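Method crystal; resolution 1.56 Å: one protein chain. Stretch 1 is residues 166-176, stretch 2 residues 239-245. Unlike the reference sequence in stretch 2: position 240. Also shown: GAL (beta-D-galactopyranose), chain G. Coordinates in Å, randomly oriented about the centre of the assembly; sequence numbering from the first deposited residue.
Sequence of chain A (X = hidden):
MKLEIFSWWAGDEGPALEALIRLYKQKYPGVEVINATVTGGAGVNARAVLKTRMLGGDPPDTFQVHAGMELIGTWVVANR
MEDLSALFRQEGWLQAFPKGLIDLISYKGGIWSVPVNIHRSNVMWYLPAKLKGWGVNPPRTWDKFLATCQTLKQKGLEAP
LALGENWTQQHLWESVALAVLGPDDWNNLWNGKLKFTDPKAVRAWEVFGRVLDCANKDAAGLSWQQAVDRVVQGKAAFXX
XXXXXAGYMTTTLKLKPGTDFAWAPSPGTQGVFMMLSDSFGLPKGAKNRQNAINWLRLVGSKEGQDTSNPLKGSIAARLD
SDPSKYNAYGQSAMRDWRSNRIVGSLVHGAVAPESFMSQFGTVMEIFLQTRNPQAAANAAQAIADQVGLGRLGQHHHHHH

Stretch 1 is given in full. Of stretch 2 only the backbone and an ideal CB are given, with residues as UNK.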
# COMPACT_ATOMS: atom_id res chain seq x y z
N ASN A 166 -8.86 -7.31 -9.02
CA ASN A 166 -8.43 -8.32 -8.08
C ASN A 166 -7.61 -7.79 -6.91
O ASN A 166 -7.95 -8.06 -5.76
CB ASN A 166 -7.66 -9.42 -8.82
CG ASN A 166 -7.12 -10.50 -7.90
OD1 ASN A 166 -6.06 -10.33 -7.32
ND2 ASN A 166 -7.79 -11.66 -7.86
N TRP A 167 -6.55 -7.04 -7.19
CA TRP A 167 -5.71 -6.60 -6.04
C TRP A 167 -6.50 -5.76 -5.04
O TRP A 167 -6.22 -5.81 -3.84
CB TRP A 167 -4.42 -5.92 -6.48
CG TRP A 167 -4.54 -4.54 -6.93
CD1 TRP A 167 -4.59 -4.10 -8.20
CD2 TRP A 167 -4.58 -3.37 -6.09
NE1 TRP A 167 -4.70 -2.73 -8.23
CE2 TRP A 167 -4.68 -2.25 -6.95
CE3 TRP A 167 -4.55 -3.16 -4.71
CZ2 TRP A 167 -4.74 -0.94 -6.47
CZ3 TRP A 167 -4.62 -1.87 -4.23
CH2 TRP A 167 -4.72 -0.77 -5.11
N THR A 168 -7.49 -5.00 -5.50
CA THR A 168 -8.29 -4.15 -4.59
C THR A 168 -9.22 -5.00 -3.72
O THR A 168 -9.64 -4.59 -2.64
CB THR A 168 -9.12 -3.06 -5.31
OG1 THR A 168 -10.27 -3.65 -5.94
CG2 THR A 168 -8.30 -2.31 -6.31
N GLN A 169 -9.56 -6.19 -4.21
CA GLN A 169 -10.34 -7.14 -3.44
C GLN A 169 -9.47 -7.75 -2.34
O GLN A 169 -9.91 -7.90 -1.21
CB GLN A 169 -10.92 -8.22 -4.34
CG GLN A 169 -11.82 -7.67 -5.44
CD GLN A 169 -11.95 -8.62 -6.63
OE1 GLN A 169 -11.69 -9.84 -6.52
NE2 GLN A 169 -12.29 -8.06 -7.80
N GLN A 170 -8.23 -8.05 -2.67
CA GLN A 170 -7.24 -8.47 -1.67
C GLN A 170 -7.05 -7.36 -0.63
O GLN A 170 -6.96 -7.63 0.56
CB GLN A 170 -5.91 -8.77 -2.31
CG GLN A 170 -5.88 -9.91 -3.36
CD GLN A 170 -4.47 -10.12 -3.87
OE1 GLN A 170 -3.53 -10.20 -3.07
NE2 GLN A 170 -4.30 -10.19 -5.18
N HIS A 171 -6.99 -6.12 -1.11
CA HIS A 171 -6.84 -4.95 -0.27
C HIS A 171 -7.97 -4.84 0.74
O HIS A 171 -7.73 -4.64 1.92
CB HIS A 171 -6.76 -3.67 -1.11
CG HIS A 171 -6.34 -2.49 -0.31
ND1 HIS A 171 -5.06 -1.98 -0.36
CD2 HIS A 171 -7.01 -1.75 0.61
CE1 HIS A 171 -4.97 -0.96 0.49
NE2 HIS A 171 -6.15 -0.80 1.08
N LEU A 172 -9.20 -4.98 0.26
CA LEU A 172 -10.35 -5.03 1.15
C LEU A 172 -10.22 -6.18 2.17
O LEU A 172 -10.46 -5.98 3.36
CB LEU A 172 -11.60 -5.25 0.32
CG LEU A 172 -12.88 -5.47 1.08
CD1 LEU A 172 -13.24 -4.28 1.97
CD2 LEU A 172 -13.97 -5.74 0.01
N TRP A 173 -9.81 -7.35 1.69
CA TRP A 173 -9.67 -8.52 2.55
C TRP A 173 -8.71 -8.27 3.72
O TRP A 173 -9.00 -8.65 4.83
CB TRP A 173 -9.17 -9.74 1.76
CG TRP A 173 -9.08 -11.00 2.59
CD1 TRP A 173 -10.07 -11.93 2.79
CD2 TRP A 173 -7.93 -11.47 3.33
NE1 TRP A 173 -9.61 -12.94 3.61
CE2 TRP A 173 -8.31 -12.70 3.95
CE3 TRP A 173 -6.64 -10.99 3.53
CZ2 TRP A 173 -7.43 -13.44 4.75
CZ3 TRP A 173 -5.76 -11.72 4.32
CH2 TRP A 173 -6.17 -12.93 4.93
N GLU A 174 -7.59 -7.58 3.49
CA GLU A 174 -6.63 -7.41 4.61
C GLU A 174 -7.21 -6.53 5.72
O GLU A 174 -6.93 -6.73 6.89
CB GLU A 174 -5.23 -6.99 4.17
CG GLU A 174 -5.05 -5.63 3.56
CD GLU A 174 -3.59 -5.39 3.14
OE1 GLU A 174 -2.82 -6.38 3.02
OE2 GLU A 174 -3.24 -4.21 2.91
N SER A 175 -8.05 -5.57 5.35
CA SER A 175 -8.79 -4.78 6.37
C SER A 175 -9.78 -5.66 7.14
O SER A 175 -9.85 -5.62 8.37
CB SER A 175 -9.53 -3.61 5.76
OG SER A 175 -8.71 -2.45 5.68
N VAL A 176 -10.56 -6.46 6.40
CA VAL A 176 -11.50 -7.38 7.04
C VAL A 176 -10.77 -8.35 7.98
O VAL A 176 -11.19 -8.52 9.13
CB VAL A 176 -12.35 -8.15 5.99
CG1 VAL A 176 -13.17 -9.26 6.65
CG2 VAL A 176 -13.24 -7.20 5.21
N UNK A 239 -15.52 3.23 0.21
CA UNK A 239 -14.45 2.48 -0.48
C UNK A 239 -13.35 2.21 0.53
O UNK A 239 -13.02 3.09 1.30
CB UNK A 239 -13.91 3.25 -1.69
N UNK A 240 -12.80 1.00 0.53
CA UNK A 240 -11.67 0.66 1.42
C UNK A 240 -10.41 0.69 0.55
O UNK A 240 -10.26 -0.13 -0.34
CB UNK A 240 -11.86 -0.70 2.09
N UNK A 241 -9.49 1.62 0.80
CA UNK A 241 -8.33 1.75 -0.07
C UNK A 241 -7.22 2.53 0.66
O UNK A 241 -7.51 3.33 1.57
CB UNK A 241 -8.71 2.45 -1.38
N UNK A 242 -5.99 2.30 0.26
CA UNK A 242 -4.86 3.04 0.82
C UNK A 242 -4.97 4.53 0.58
O UNK A 242 -5.69 4.97 -0.33
CB UNK A 242 -3.55 2.52 0.23
N UNK A 243 -4.22 5.32 1.34
CA UNK A 243 -4.33 6.77 1.28
C UNK A 243 -3.70 7.45 0.07
O UNK A 243 -3.75 8.68 -0.06
CB UNK A 243 -3.70 7.36 2.54
N UNK A 244 -3.19 6.66 -0.88
CA UNK A 244 -2.98 7.20 -2.23
C UNK A 244 -4.31 7.75 -2.77
O UNK A 244 -4.33 8.61 -3.65
CB UNK A 244 -2.42 6.13 -3.17
N UNK A 245 -5.42 7.26 -2.23
CA UNK A 245 -6.77 7.77 -2.60
C UNK A 245 -6.95 9.22 -2.20
O UNK A 245 -7.52 10.00 -2.96
CB UNK A 245 -7.86 6.93 -1.94
C1 GAL G . 0.92 0.54 -3.58
C2 GAL G . 2.06 1.57 -3.57
C3 GAL G . 1.54 3.00 -3.62
C4 GAL G . 0.56 3.18 -4.78
C5 GAL G . -0.47 2.03 -4.74
C6 GAL G . -1.52 2.07 -5.86
O1 GAL G . 1.41 -0.76 -3.60
O2 GAL G . 2.88 1.35 -2.41
O3 GAL G . 2.62 3.91 -3.77
O4 GAL G . 1.31 3.20 -5.97
O5 GAL G . 0.15 0.77 -4.76
O6 GAL G . -0.95 1.73 -7.09

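Stretch 1 is a helix, and it presents W167, T168, H171, L172 and S175 to the second stretch, so each position there can be read against that surface.

Position 239 has extended, strand-like backbone angles, and no atom of stretch 1 lies within 5.5 Å of its ideal CB. The contact sets no demand, and many side chains would do. The deposited residue is N239, which makes no contact with the helix.

Position 240 faces the helix directly. The backbone is still extended, and CA-to-CB points toward the helix: the ideal CB lies 3.8 Å from L172 CD1, 5.1 Å from S175 OG and 5.2 Å from H171 CD2. With a leucine methyl so near, the site asks for a compact apolar group; valine, isoleucine or perhaps leucine would suit. The deposited residue is I240, where the reference sequence has valine. Both chi angles are m. I240 CG1 packs against L172 CD1 at 3.5 Å, and I240 CG2 lies 3.6 Å from S175 OG while still within 4.2 Å of L172 CD1. The backbone contributes too: one water O lies 2.7 Å from I240 O and 2.9 Å from T168 O, placed to bridge the two stretches where no direct hydrogen bond does.

Position 241 is subtler. CA-to-CB points away from the helix, yet the ideal CB is 4.8 Å from H171 NE2, and W167, T168 and H171 leave apolar and aromatic surface within reach of a chain that can bend back. Methionine fits that reading, as might leucine or a long chain with an aliphatic stem, such as glutamine or lysine; a short one would leave the surface uncovered from this position. M241 is deposited, with chi1 t and chi2 and chi3 both p, a folded course that returns the end of the chain to the helix. SD sits over the face of the H171 ring, 4.2 Å from the centroid of that ring and 5° off its normal, and also lies 3.6 Å from W167 CH2. CE reaches T168 CB at 3.8 Å.

At position 242 the ideal CB would stand 3.8 Å from H171 CE1, close packing that favours a small residue; stretch 1 alone would allow alanine or serine as well as glycine. G242 is deposited, and it leaves free the room that any CB would take from the side chain at 244, with which it would clash. Its N lies 3.2 Å from H171 NE2, but the angle is poor and no hydrogen bond forms.

Position 243 is out of reach of stretch 1 and immediately precedes a helix, where Asp, Asn, Ser or Thr is common. It is D243, although its side chain makes no capping bond.

Position 244 opens that helix and points CA-to-CB toward stretch 1 from a distance, with W167, H171 and the sugar beyond, so a large aromatic is attractive. W244 fills the gap: CZ2 is 3.8 Å from H171 CE1, NE1 lies at the edge of the W167 ring, 4.1 Å from W167 CH2, and one face covers galactose, W244 CD2 to GAL C5 being 3.6 Å.

Position 245 is helical and out of reach, leaving the choice open; A245 is deposited.

Stretch 2 (239-245) NIMGDWA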
# COMPACT_ATOMS: atom_id res chain seq x y z
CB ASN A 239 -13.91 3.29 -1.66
CG ASN A 239 -12.90 2.51 -2.49
OD1 ASN A 239 -13.16 1.36 -2.93
ND2 ASN A 239 -11.76 3.14 -2.76
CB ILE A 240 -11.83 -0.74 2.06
CG1 ILE A 240 -13.15 -0.86 2.87
CG2 ILE A 240 -10.63 -1.08 2.95
CD1 ILE A 240 -13.35 0.17 3.94
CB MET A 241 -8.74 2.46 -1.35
CG MET A 241 -7.69 2.63 -2.43
SD MET A 241 -6.77 1.13 -2.79
CE MET A 241 -8.05 -0.09 -3.16
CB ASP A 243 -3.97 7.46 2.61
CG ASP A 243 -2.67 6.95 3.26
OD1 ASP A 243 -1.85 6.25 2.63
OD2 ASP A 243 -2.49 7.28 4.46
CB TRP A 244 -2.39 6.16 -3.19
CG TRP A 244 -3.00 4.79 -3.14
CD1 TRP A 244 -4.02 4.29 -3.91
CD2 TRP A 244 -2.56 3.70 -2.31
NE1 TRP A 244 -4.26 2.97 -3.58
CE2 TRP A 244 -3.39 2.60 -2.59
CE3 TRP A 244 -1.57 3.58 -1.32
CZ2 TRP A 244 -3.23 1.37 -1.94
CZ3 TRP A 244 -1.42 2.37 -0.68
CH2 TRP A 244 -2.23 1.28 -0.98
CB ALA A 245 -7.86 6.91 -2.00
O HOH W 1 -10.94 -2.03 -2.08
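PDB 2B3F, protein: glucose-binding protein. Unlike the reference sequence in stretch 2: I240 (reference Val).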